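Local atomic coordinates of glycerate dehydrogenase related protein (Thermoplasma acidophilum, PDB entry 3GVX), a protein that probably binds NAD(P)H and reduces 2-oxoacids such as glyoxylate or hydroxypyruvate, as a member of the D-isomer specific 2-hydroxyacid dehydrogenase family. Residues 84-89 / 134-139. Sequence-based numbering, arbitrary orientation.
Sequences SVAEHA and GRRVAH. With K (potassium ion), chain D.
A86 meets R136 and V137 where helix 79-97 packs against helix 132-143, and its small methyl lets the two backbones come close: the CA atoms of A86 and V137 are 4.9 Å apart. R136 CB lies 3.9 Å from A86 CB, and its CG presses closer still, 3.4 Å from that same methyl. CG stands anti to the backbone N (chi1 -175°), and a bend at the next bond (chi2 57°) carries CD and NE onward past the alanine. One face of the guanidinium is met by CD2 of H139, 3.5 Å above its plane and nearer the border of the group than its middle. At the tip, R136 NH2 donates to a water O lying in the guanidinium plane, 2.9 Å from NH2. This water in turn donates to E87 OE2 over 2.7 Å. Arginine suits the place because its methylenes serve as apolar packing while its polar end joins the carboxylate through water, where the opposite charges probably favour the link. E87 is also held by K98, L120 and Y121 of the second subunit, so the bridge lies beside the dimer interface. Next along the helix, V137 CG2 touches A86 CB at 3.8 Å, one branch of the valine turned into the helix-helix seam. On another side of helix 79-97, H88 ND1 binds a potassium ion, with V256 O and A257 O of the same chain and T117 OG1 of the second subunit among its other ligands. Helix 132-143 carries G134, probably the last glycine of a Rossmann-type GxGxxG motif, and V137 beds it on L125 and I127 of strand 124-128 and on L178 of strand 176-179, the leucine that A89 also touches.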
# COMPACT_ATOMS: atom_id res chain seq x y z
N SER B 84 -7.49 -8.47 4.06
CA SER B 84 -6.96 -9.14 2.88
C SER B 84 -7.45 -8.47 1.61
O SER B 84 -6.67 -8.25 0.71
CB SER B 84 -7.37 -10.60 2.88
OG SER B 84 -6.85 -11.28 1.77
N VAL B 85 -8.74 -8.16 1.54
CA VAL B 85 -9.28 -7.54 0.34
C VAL B 85 -8.74 -6.13 0.09
O VAL B 85 -8.48 -5.77 -1.06
CB VAL B 85 -10.85 -7.48 0.36
CG1 VAL B 85 -11.35 -6.73 -0.87
CG2 VAL B 85 -11.42 -8.90 0.40
N ALA B 86 -8.56 -5.34 1.15
CA ALA B 86 -8.03 -4.00 1.00
C ALA B 86 -6.60 -4.07 0.47
O ALA B 86 -6.20 -3.26 -0.37
CB ALA B 86 -8.08 -3.25 2.33
N GLU B 87 -5.84 -5.05 0.96
CA GLU B 87 -4.45 -5.24 0.51
C GLU B 87 -4.39 -5.64 -0.95
O GLU B 87 -3.49 -5.23 -1.68
CB GLU B 87 -3.75 -6.31 1.34
CG GLU B 87 -3.25 -5.89 2.69
CD GLU B 87 -2.42 -6.98 3.36
OE1 GLU B 87 -1.87 -7.84 2.64
OE2 GLU B 87 -2.31 -7.01 4.60
N HIS B 88 -5.35 -6.45 -1.38
CA HIS B 88 -5.37 -6.88 -2.76
C HIS B 88 -5.75 -5.73 -3.68
O HIS B 88 -5.27 -5.65 -4.80
CB HIS B 88 -6.36 -8.02 -2.99
CG HIS B 88 -6.22 -8.65 -4.34
ND1 HIS B 88 -5.30 -9.64 -4.60
CD2 HIS B 88 -6.84 -8.39 -5.52
CE1 HIS B 88 -5.35 -9.95 -5.88
NE2 HIS B 88 -6.27 -9.20 -6.46
N ALA B 89 -6.61 -4.84 -3.18
CA ALA B 89 -7.04 -3.69 -3.95
C ALA B 89 -5.89 -2.72 -4.14
O ALA B 89 -5.70 -2.17 -5.22
CB ALA B 89 -8.22 -3.00 -3.26
N GLY B 134 -14.57 -1.17 2.49
CA GLY B 134 -14.40 0.24 2.24
C GLY B 134 -13.72 0.96 3.39
O GLY B 134 -12.95 1.89 3.16
N ARG B 135 -13.99 0.53 4.61
CA ARG B 135 -13.38 1.16 5.78
C ARG B 135 -11.90 0.85 5.87
O ARG B 135 -11.10 1.72 6.17
CB ARG B 135 -14.10 0.73 7.06
CG ARG B 135 -15.51 1.30 7.13
CD ARG B 135 -16.40 0.63 8.18
NE ARG B 135 -17.80 0.99 7.92
CZ ARG B 135 -18.45 2.01 8.47
NH1 ARG B 135 -17.85 2.79 9.36
NH2 ARG B 135 -19.69 2.27 8.11
N ARG B 136 -11.55 -0.39 5.59
CA ARG B 136 -10.17 -0.84 5.62
C ARG B 136 -9.39 -0.20 4.48
O ARG B 136 -8.25 0.18 4.65
CB ARG B 136 -10.11 -2.36 5.52
CG ARG B 136 -8.72 -2.92 5.66
CD ARG B 136 -8.05 -2.52 6.97
NE ARG B 136 -6.69 -3.02 7.03
CZ ARG B 136 -5.86 -2.90 8.06
NH1 ARG B 136 -6.24 -2.28 9.16
NH2 ARG B 136 -4.64 -3.42 7.98
N VAL B 137 -10.03 -0.09 3.32
CA VAL B 137 -9.43 0.52 2.14
C VAL B 137 -9.12 1.97 2.45
O VAL B 137 -8.03 2.45 2.13
CB VAL B 137 -10.38 0.41 0.89
CG1 VAL B 137 -10.04 1.48 -0.15
CG2 VAL B 137 -10.27 -1.00 0.27
N ALA B 138 -10.07 2.65 3.09
CA ALA B 138 -9.93 4.06 3.47
C ALA B 138 -8.84 4.30 4.52
O ALA B 138 -8.22 5.36 4.55
CB ALA B 138 -11.27 4.60 3.96
N HIS B 139 -8.60 3.30 5.37
CA HIS B 139 -7.56 3.40 6.40
C HIS B 139 -6.21 3.39 5.69
O HIS B 139 -5.33 4.17 6.02
CB HIS B 139 -7.69 2.23 7.39
CG HIS B 139 -6.40 1.83 8.05
ND1 HIS B 139 -5.93 2.42 9.20
CD2 HIS B 139 -5.52 0.86 7.74
CE1 HIS B 139 -4.80 1.83 9.56
NE2 HIS B 139 -4.53 0.88 8.69
K K D . -5.29 -11.20 -2.40
O HOH W 1 -3.02 -4.78 5.97
O HOH W 2 -4.65 -9.84 -0.31